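Local coordinates for protein putative thioesterase (Escherichia coli, PDB 5UGZ) that probably acts as a type II thioesterase that hydrolytically releases intermediates from the colibactin NRPS/PKS assembly line, at residues A[90-95]-A[117-122]. Numbering follows the deposited sequence.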
ATOM      1  N   GLY A  90      10.902  15.628   9.946  1.00 26.31           N
ATOM      2  CA  GLY A  90      11.886  15.595   8.882  1.00 28.26           C
ATOM      3  C   GLY A  90      11.296  15.185   7.543  1.00 26.73           C
ATOM      4  O   GLY A  90      10.087  15.270   7.314  1.00 26.59           O
ATOM      5  N   ASP A  91      12.176  14.733   6.646  1.00 24.64           N
ATOM      6  CA  ASP A  91      11.760  14.161   5.371  1.00 23.04           C
ATOM      7  C   ASP A  91      11.116  12.794   5.551  1.00 19.41           C
ATOM      8  O   ASP A  91      11.513  12.004   6.405  1.00 21.39           O
ATOM      9  CB  ASP A  91      12.955  14.007   4.437  1.00 22.74           C
ATOM     10  CG  ASP A  91      13.718  15.289   4.270  1.00 28.87           C
ATOM     11  OD1 ASP A  91      13.210  16.201   3.580  1.00 33.19           O
ATOM     12  OD2 ASP A  91      14.822  15.388   4.836  1.00 29.61           O
ATOM     13  N   TYR A  92      10.153  12.487   4.690  1.00 20.36           N
ATOM     14  CA  TYR A  92       9.538  11.166   4.730  1.00 17.28           C
ATOM     15  C   TYR A  92       8.903  10.851   3.381  1.00 17.78           C
ATOM     16  O   TYR A  92       8.601  11.744   2.584  1.00 18.08           O
ATOM     17  CB  TYR A  92       8.509  11.074   5.868  1.00 17.13           C
ATOM     18  CG  TYR A  92       7.242  11.866   5.631  1.00 16.69           C
ATOM     19  CD1 TYR A  92       6.136  11.269   5.049  1.00 15.21           C
ATOM     20  CD2 TYR A  92       7.154  13.202   5.986  1.00 17.96           C
ATOM     21  CE1 TYR A  92       5.000  11.964   4.826  1.00 17.13           C
ATOM     22  CE2 TYR A  92       6.001  13.928   5.749  1.00 18.04           C
ATOM     23  CZ  TYR A  92       4.922  13.294   5.170  1.00 19.40           C
ATOM     24  OH  TYR A  92       3.743  13.973   4.932  1.00 20.87           O
ATOM     25  N   ALA A  93       8.730   9.558   3.131  1.00 18.64           N
ATOM     26  CA  ALA A  93       8.018   9.041   1.972  1.00 15.24           C
ATOM     27  C   ALA A  93       7.004   8.023   2.464  1.00 13.78           C
ATOM     28  O   ALA A  93       7.029   7.622   3.623  1.00 13.23           O
ATOM     29  CB  ALA A  93       8.966   8.391   0.964  1.00 16.32           C
ATOM     30  N   ILE A  94       6.108   7.599   1.575  1.00 14.13           N
ATOM     31  CA  ILE A  94       5.098   6.597   1.889  1.00 14.31           C
ATOM     32  C   ILE A  94       5.013   5.601   0.744  1.00 13.26           C
ATOM     33  O   ILE A  94       4.869   5.997  -0.415  1.00 12.54           O
ATOM     34  CB  ILE A  94       3.717   7.220   2.147  1.00 12.83           C
ATOM     35  CG1 ILE A  94       3.885   8.458   3.038  1.00 14.69           C
ATOM     36  CG2 ILE A  94       2.765   6.155   2.739  1.00 12.19           C
ATOM     37  CD1 ILE A  94       2.609   9.134   3.437  1.00 14.66           C
ATOM     38  N   PHE A  95       5.110   4.314   1.075  1.00 11.15           N
ATOM     39  CA  PHE A  95       4.943   3.227   0.129  1.00 11.47           C
ATOM     40  C   PHE A  95       3.766   2.383   0.596  1.00 12.34           C
ATOM     41  O   PHE A  95       3.646   2.096   1.787  1.00 12.22           O
ATOM     42  CB  PHE A  95       6.228   2.362   0.036  1.00 12.41           C
ATOM     43  CG  PHE A  95       6.104   1.176  -0.879  1.00 13.40           C
ATOM     44  CD1 PHE A  95       5.434   0.025  -0.468  1.00 13.20           C
ATOM     45  CD2 PHE A  95       6.647   1.208  -2.156  1.00 15.90           C
ATOM     46  CE1 PHE A  95       5.299  -1.075  -1.311  1.00 13.44           C
ATOM     47  CE2 PHE A  95       6.523   0.100  -3.008  1.00 16.59           C
ATOM     48  CZ  PHE A  95       5.844  -1.039  -2.579  1.00 14.05           C
ATOM     49  N   ASP A 117       4.218  18.675   6.852  1.00 22.43           N
ATOM     50  CA  ASP A 117       4.759  19.006   5.543  1.00 23.02           C
ATOM     51  C   ASP A 117       4.470  17.899   4.541  1.00 21.24           C
ATOM     52  O   ASP A 117       4.080  16.782   4.894  1.00 21.02           O
ATOM     53  CB  ASP A 117       6.268  19.231   5.595  1.00 23.01           C
ATOM     54  CG  ASP A 117       6.666  20.324   6.559  1.00 27.82           C
ATOM     55  OD1 ASP A 117       6.014  21.399   6.566  1.00 24.58           O
ATOM     56  OD2 ASP A 117       7.638  20.093   7.311  1.00 29.67           O
ATOM     57  N   MET A 118       4.679  18.242   3.273  1.00 18.87           N
ATOM     58  CA  MET A 118       4.522  17.308   2.166  1.00 20.25           C
ATOM     59  C   MET A 118       5.608  16.227   2.223  1.00 19.89           C
ATOM     60  O   MET A 118       6.753  16.522   2.568  1.00 18.93           O
ATOM     61  CB  MET A 118       4.606  18.086   0.849  1.00 18.49           C
ATOM     62  CG  MET A 118       4.298  17.327  -0.429  1.00 19.82           C
ATOM     63  SD  MET A 118       2.558  17.087  -0.856  1.00 20.18           S
ATOM     64  CE  MET A 118       1.880  18.728  -0.643  1.00 15.44           C
ATOM     65  N   PRO A 119       5.277  14.962   1.915  1.00 18.20           N
ATOM     66  CA  PRO A 119       6.324  13.945   1.759  1.00 18.97           C
ATOM     67  C   PRO A 119       7.308  14.303   0.649  1.00 18.70           C
ATOM     68  O   PRO A 119       7.027  15.139  -0.211  1.00 18.73           O
ATOM     69  CB  PRO A 119       5.538  12.677   1.403  1.00 16.18           C
ATOM     70  CG  PRO A 119       4.197  13.193   0.919  1.00 16.89           C
ATOM     71  CD  PRO A 119       3.930  14.391   1.738  1.00 14.53           C
ATOM     72  N   CYS A 120       8.473  13.637   0.690  1.00 18.33           N
ATOM     73  CA  CYS A 120       9.459  13.687  -0.398  1.00 19.38           C
ATOM     74  C   CYS A 120       8.899  13.116  -1.690  1.00 20.16           C
ATOM     75  O   CYS A 120       9.083  13.687  -2.778  1.00 19.91           O
ATOM     76  CB  CYS A 120      10.699  12.853  -0.048  1.00 17.70           C
ATOM     77  SG  CYS A 120      11.701  13.359   1.272  1.00 35.84           S
ATOM     78  N   ALA A 121       8.303  11.930  -1.589  1.00 17.72           N
ATOM     79  CA  ALA A 121       7.851  11.107  -2.698  1.00 16.19           C
ATOM     80  C   ALA A 121       6.859  10.102  -2.149  1.00 16.24           C
ATOM     81  O   ALA A 121       6.820   9.833  -0.947  1.00 15.45           O
ATOM     82  CB  ALA A 121       9.002  10.368  -3.378  1.00 17.98           C
ATOM     83  N   LEU A 122       6.067   9.550  -3.058  1.00 16.92           N
ATOM     84  CA  LEU A 122       5.022   8.590  -2.751  1.00 17.41           C
ATOM     85  C   LEU A 122       5.125   7.466  -3.755  1.00 15.87           C
ATOM     86  O   LEU A 122       5.346   7.717  -4.940  1.00 16.99           O
ATOM     87  CB  LEU A 122       3.609   9.211  -2.822  1.00 15.34           C
ATOM     88  CG  LEU A 122       3.230  10.252  -1.761  1.00 15.20           C
ATOM     89  CD1 LEU A 122       1.998  10.999  -2.214  1.00 14.80           C
ATOM     90  CD2 LEU A 122       2.982   9.617  -0.405  1.00 14.21           C
TER
HETATM   91  O   HOH W   1       8.942  15.473   3.614  1.00 20.56           O
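Tyr92 and Cys120 join the two backbones where segment 117-122 runs in beside strand 91-97. The N-H of Cys120 donates to Tyr92 O at 2.7 Å. Further along, the two chains pair in parallel, with Ile94 opposite Leu122. Ile94 N gives a weak bond to Ala121 O at 3.4 Å. Helix 99-113 links the strands in a beta-alpha-beta crossover, as expected in the alpha/beta-hydrolase fold of thioesterases.

The Tyr92 side chain turns back along the 117-119 backbone. Its CG is flanked by both the backbone N and C (chi1 71°), which sets one ring face against Pro119. Pro119 CA lies over that face, 3.9 Å from the centroid, in a CH-pi contact. Pro119 CB rests against Tyr92 CE1 at 3.5 Å. At the ring's far end, Tyr92 OH donates to Asp117 O (2.8 Å), meeting it in the carbonyl plane. A water bridges the two backbones. It donates to Met118 O and weakly accepts from Tyr92 N.

Ile94 and Leu122 run alongside each other on one face of the sheet, with Leu122 CD2 against Ile94 CB at 3.6 Å. Helix 99-113 packs on this side through Ala104 and Val108, which meet Ile94 and Pro119. Cys120 SG touches Asp91 CB at 3.5 Å.

A leucine in place of Tyr92 would probably leave Asp117 O without its hydroxyl donor and Pro119 without its aromatic platform. The hydroxyl of the buried Tyr92 has a partner in Asp117 O, so its polar end is satisfied while the ring packs on Pro119. One residue thus binds the approach to strand 121-125 at two points, by its carbonyl at Cys120 and by its hydroxyl at Asp117.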